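Local atomic coordinates of Alr4995 protein (Nostoc sp., PDB entry 6LRF), a protein that acts as a bifunctional arginine dihydrolase and ornithine cyclodeaminase, turning arginine into ornithine and ornithine into proline with release of ammonia. Residues S465-R468 with R469-V473; L684-L687 with T688-L691. All coordinates share one frame; numbering follows the deposited sequence.

Contact 1: residues S465-R468 with R469-V473; sequences SSER and RVELV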
loop_
_atom_site.group_PDB
_atom_site.type_symbol
_atom_site.label_atom_id
_atom_site.label_comp_id
_atom_site.label_asym_id
_atom_site.label_seq_id
_atom_site.Cartn_x
_atom_site.Cartn_y
_atom_site.Cartn_z
ATOM N N SER B 465 -5.155 -9.666 -1.032
ATOM C CA SER B 465 -5.937 -10.905 -0.885
ATOM C C SER B 465 -5.132 -12.035 -0.226
ATOM O O SER B 465 -4.014 -12.330 -0.644
ATOM C CB SER B 465 -6.468 -11.386 -2.246
ATOM O OG SER B 465 -7.274 -10.397 -2.862
ATOM N N SER B 466 -5.701 -12.680 0.790
ATOM C CA SER B 466 -4.986 -13.745 1.486
ATOM C C SER B 466 -4.816 -14.971 0.591
ATOM O O SER B 466 -5.543 -15.154 -0.383
ATOM C CB SER B 466 -5.708 -14.141 2.778
ATOM O OG SER B 466 -6.774 -15.034 2.508
ATOM N N GLU B 467 -3.851 -15.812 0.925
ATOM C CA GLU B 467 -3.579 -16.994 0.133
ATOM C C GLU B 467 -4.810 -17.902 0.032
ATOM O O GLU B 467 -5.054 -18.525 -1.006
ATOM C CB GLU B 467 -2.397 -17.756 0.725
ATOM C CG GLU B 467 -2.204 -19.139 0.141
ATOM C CD GLU B 467 -1.952 -19.106 -1.356
ATOM O OE1 GLU B 467 -1.298 -18.145 -1.837
ATOM O OE2 GLU B 467 -2.422 -20.043 -2.047
ATOM N N ARG B 468 -5.599 -17.952 1.101
ATOM C CA ARG B 468 -6.775 -18.825 1.134
ATOM C C ARG B 468 -7.843 -18.342 0.171
ATOM O O ARG B 468 -8.460 -19.133 -0.548
ATOM C CB ARG B 468 -7.341 -18.900 2.549
ATOM C CG ARG B 468 -7.461 -20.313 3.071
ATOM C CD ARG B 468 -7.831 -20.273 4.529
ATOM N NE ARG B 468 -7.928 -21.585 5.165
ATOM C CZ ARG B 468 -6.884 -22.276 5.611
ATOM N NH1 ARG B 468 -5.657 -21.787 5.480
ATOM N NH2 ARG B 468 -7.068 -23.458 6.186
ATOM N N ARG B 469 -8.050 -17.034 0.179
ATOM C CA ARG B 469 -8.960 -16.373 -0.724
ATOM C C ARG B 469 -8.543 -16.613 -2.177
ATOM O O ARG B 469 -9.336 -17.099 -2.992
ATOM C CB ARG B 469 -8.998 -14.877 -0.395
ATOM C CG ARG B 469 -9.537 -13.984 -1.493
ATOM C CD ARG B 469 -11.054 -13.982 -1.557
ATOM N NE ARG B 469 -11.523 -13.004 -2.536
ATOM C CZ ARG B 469 -12.627 -13.135 -3.266
ATOM N NH1 ARG B 469 -13.396 -14.214 -3.135
ATOM N NH2 ARG B 469 -12.961 -12.187 -4.134
ATOM N N VAL B 470 -7.291 -16.286 -2.489
ATOM C CA VAL B 470 -6.770 -16.428 -3.841
ATOM C C VAL B 470 -6.974 -17.861 -4.308
ATOM O O VAL B 470 -7.353 -18.119 -5.449
ATOM C CB VAL B 470 -5.278 -16.044 -3.904
ATOM C CG1 VAL B 470 -4.620 -16.635 -5.134
ATOM C CG2 VAL B 470 -5.123 -14.530 -3.877
ATOM N N GLU B 471 -6.782 -18.797 -3.395
ATOM C CA GLU B 471 -6.864 -20.195 -3.743
ATOM C C GLU B 471 -8.318 -20.629 -4.015
ATOM O O GLU B 471 -8.573 -21.460 -4.890
ATOM C CB GLU B 471 -6.218 -21.023 -2.635
ATOM C CG GLU B 471 -6.173 -22.507 -2.903
ATOM C CD GLU B 471 -5.418 -23.260 -1.824
ATOM O OE1 GLU B 471 -4.912 -22.593 -0.891
ATOM O OE2 GLU B 471 -5.341 -24.509 -1.904
ATOM N N LEU B 472 -9.276 -20.052 -3.295
ATOM C CA LEU B 472 -10.674 -20.394 -3.550
ATOM C C LEU B 472 -11.143 -19.738 -4.852
ATOM O O LEU B 472 -11.844 -20.371 -5.639
ATOM C CB LEU B 472 -11.574 -19.994 -2.372
ATOM C CG LEU B 472 -12.024 -21.161 -1.469
ATOM C CD1 LEU B 472 -12.597 -22.315 -2.290
ATOM C CD2 LEU B 472 -10.896 -21.672 -0.558
ATOM N N VAL B 473 -10.737 -18.489 -5.088
ATOM C CA VAL B 473 -11.017 -17.834 -6.361
ATOM C C VAL B 473 -10.452 -18.644 -7.526
ATOM O O VAL B 473 -11.141 -18.901 -8.516
ATOM C CB VAL B 473 -10.440 -16.412 -6.403
ATOM C CG1 VAL B 473 -10.425 -15.873 -7.843
ATOM C CG2 VAL B 473 -11.232 -15.508 -5.490
#

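Contact 2: residues L684-L687 with T688-L691; sequences LSLL and TQQL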
loop_
_atom_site.group_PDB
_atom_site.type_symbol
_atom_site.label_atom_id
_atom_site.label_comp_id
_atom_site.label_asym_id
_atom_site.label_seq_id
_atom_site.Cartn_x
_atom_site.Cartn_y
_atom_site.Cartn_z
ATOM N N LEU B 684 -1.415 -17.503 -11.732
ATOM C CA LEU B 684 -1.300 -18.392 -12.887
ATOM C C LEU B 684 -0.726 -19.758 -12.517
ATOM O O LEU B 684 -1.073 -20.780 -13.117
ATOM C CB LEU B 684 -0.434 -17.738 -13.972
ATOM C CG LEU B 684 -1.101 -16.571 -14.709
ATOM C CD1 LEU B 684 -0.082 -15.708 -15.443
ATOM C CD2 LEU B 684 -2.155 -17.095 -15.678
ATOM N N SER B 685 0.161 -19.781 -11.534
ATOM C CA SER B 685 0.749 -21.043 -11.123
ATOM C C SER B 685 -0.339 -21.985 -10.570
ATOM O O SER B 685 -0.496 -23.119 -11.031
ATOM C CB SER B 685 1.848 -20.805 -10.087
ATOM O OG SER B 685 2.630 -21.983 -9.952
ATOM N N LEU B 686 -1.091 -21.485 -9.599
ATOM C CA LEU B 686 -2.214 -22.202 -9.003
ATOM C C LEU B 686 -3.263 -22.606 -10.022
ATOM O O LEU B 686 -3.803 -23.711 -9.968
ATOM C CB LEU B 686 -2.871 -21.327 -7.949
ATOM C CG LEU B 686 -2.005 -20.941 -6.762
ATOM C CD1 LEU B 686 -2.682 -19.835 -5.969
ATOM C CD2 LEU B 686 -1.774 -22.176 -5.909
ATOM N N LEU B 687 -3.576 -21.689 -10.934
ATOM C CA LEU B 687 -4.577 -21.948 -11.956
ATOM C C LEU B 687 -4.191 -23.160 -12.797
ATOM O O LEU B 687 -5.031 -24.027 -13.079
ATOM C CB LEU B 687 -4.770 -20.722 -12.852
ATOM C CG LEU B 687 -5.765 -20.893 -13.996
ATOM C CD1 LEU B 687 -7.189 -21.034 -13.450
ATOM C CD2 LEU B 687 -5.659 -19.722 -14.960
ATOM N N THR B 688 -2.924 -23.235 -13.194
ATOM C CA THR B 688 -2.484 -24.376 -14.007
ATOM C C THR B 688 -2.418 -25.668 -13.168
ATOM O O THR B 688 -2.747 -26.750 -13.662
ATOM C CB THR B 688 -1.114 -24.110 -14.681
ATOM O OG1 THR B 688 -0.256 -23.410 -13.769
ATOM C CG2 THR B 688 -1.302 -23.267 -15.954
ATOM N N GLN B 689 -2.003 -25.551 -11.910
ATOM C CA GLN B 689 -2.038 -26.687 -10.998
ATOM C C GLN B 689 -3.473 -27.149 -10.827
ATOM O O GLN B 689 -3.763 -28.339 -10.889
ATOM C CB GLN B 689 -1.441 -26.325 -9.643
ATOM C CG GLN B 689 0.065 -26.196 -9.636
ATOM C CD GLN B 689 0.563 -25.472 -8.402
ATOM O OE1 GLN B 689 1.576 -24.765 -8.441
ATOM N NE2 GLN B 689 -0.156 -25.633 -7.296
ATOM N N GLN B 690 -4.376 -26.194 -10.637
ATOM C CA GLN B 690 -5.772 -26.523 -10.404
ATOM C C GLN B 690 -6.450 -27.119 -11.634
ATOM O O GLN B 690 -7.375 -27.923 -11.509
ATOM C CB GLN B 690 -6.526 -25.286 -9.935
ATOM C CG GLN B 690 -7.860 -25.592 -9.317
ATOM C CD GLN B 690 -7.738 -26.289 -7.978
ATOM O OE1 GLN B 690 -6.639 -26.474 -7.453
ATOM N NE2 GLN B 690 -8.872 -26.683 -7.420
ATOM N N LEU B 691 -5.989 -26.735 -12.821
ATOM C CA LEU B 691 -6.552 -27.259 -14.065
ATOM C C LEU B 691 -6.102 -28.684 -14.320
ATOM O O LEU B 691 -6.745 -29.435 -15.058
ATOM C CB LEU B 691 -6.157 -26.391 -15.255
ATOM C CG LEU B 691 -6.965 -25.111 -15.441
ATOM C CD1 LEU B 691 -6.178 -24.159 -16.305
ATOM C CD2 LEU B 691 -8.299 -25.427 -16.077
#

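Contact 1: residues S465-R468 with R469-V473
Ser-466 OG has two backbone partners: it accepts a weak but straight bond (3.3 Å) from Arg-469 N, and it makes a second weak bond to Gly-547 O of a neighbouring subunit. A chi1 of 82° lodges the hydroxyl between its own backbone N and carbonyl carbon, from where it turns back over the first turn. This is a helix N-cap: Ser-466 stands just before helix 467-486 and supplies an acceptor to a backbone N-H that has no earlier helical carbonyl to use. The carbonyl of the same residue opens the regular ladder, since Val-470 N points at Ser-466 O over 3.0 Å with an N-H...O angle of 177°. Glu-471 N to Glu-467 O and Leu-472 N to Arg-468 O continue it, the latter at 3.0 Å, and Leu-472 CD2 comes within 3.5 Å of Arg-468 O.

Along one flank, Glu-467 doubles back at chi2 and brings OE2 to 3.7 Å from Glu-471 OE1, the carboxylate planes turned 53° apart. Two like charges this close would be expected to raise the pKa of one of them, although the helix start should partly offset the effect. On another side Ser-465 lays CB against Val-470 CG2 (3.8 Å). The bent chain of Arg-469 sets its guanidinium beneath Val-473 CG2, which sits 3.4 Å above the plane, toward its rim.

Asp-679 of the second subunit accepts from Glu-467 N, which makes the helix start part of a subunit interface. Within the chain, Ser-465 OG is bonded to Val-677 N, and Val-470 and Val-473 lie on Val-676, so the turn rests on strand 673-677, an outermost strand, within this chain, of the parallel sheet, beside helix 680-694.

Contact 2: residues L684-L687 with T688-L691
Leu-691 lies alongside Leu-687, both side chains pointing the same way, with CD1 of Leu-691 4.0 Å from CG of Leu-687. One turn apart on helix 680-694, the pair makes an apolar ridge, and Leu-691 also packs on Leu-511 of helix 505-513. Thr-688 supplies the polar counterpart: a chi1 of 39° swings OG1 back toward the preceding turn, to 2.8 Å from Leu-684 O and equally 2.8 Å from Ser-685 O. Its single proton can serve either carbonyl, a common way for a threonine within a helix to satisfy its buried hydroxyl.

The segment belongs to the helix that follows strand 673-677 in the Rossmann-type domain, whose six parallel strands run in the order 3-2-1-4-5-6. Here the i to i+4 ladder is unbroken, with Thr-688 N bonded to Leu-684 O at 3.1 Å and Gln-689 N approaching Ser-685 O in the carbonyl plane. Farther round the helix, the extended chain of Gln-689 reaches back until OE1 takes a weak bond from Ser-685 OG (3.3 Å). Its NE2 meets Leu-686 CD2 at 4.1 Å, where the two side chains cross. Gln-690 leads its amide away from this turn, packing on Glu-475 and Ala-478 of helix 467-486.

Contact 1 comes first along the chain, at the start of helix 467-486, and contact 2 follows some two hundred residues later on helix 680-694; their centres nevertheless lie about 13 Å apart. The two helices flank the parallel sheet in sequence, one before its first strand, 491-495, and the other after its last in chain order, 673-677. They meet directly: Leu-686 CD1 packs 3.8 Å from Val-470 CG1 and 3.9 Å from Glu-467 OE2. The helices before and after the sheet's strands are thereby joined, with contact 1 also facing a second subunit while contact 2 touches no other chain of the assembly.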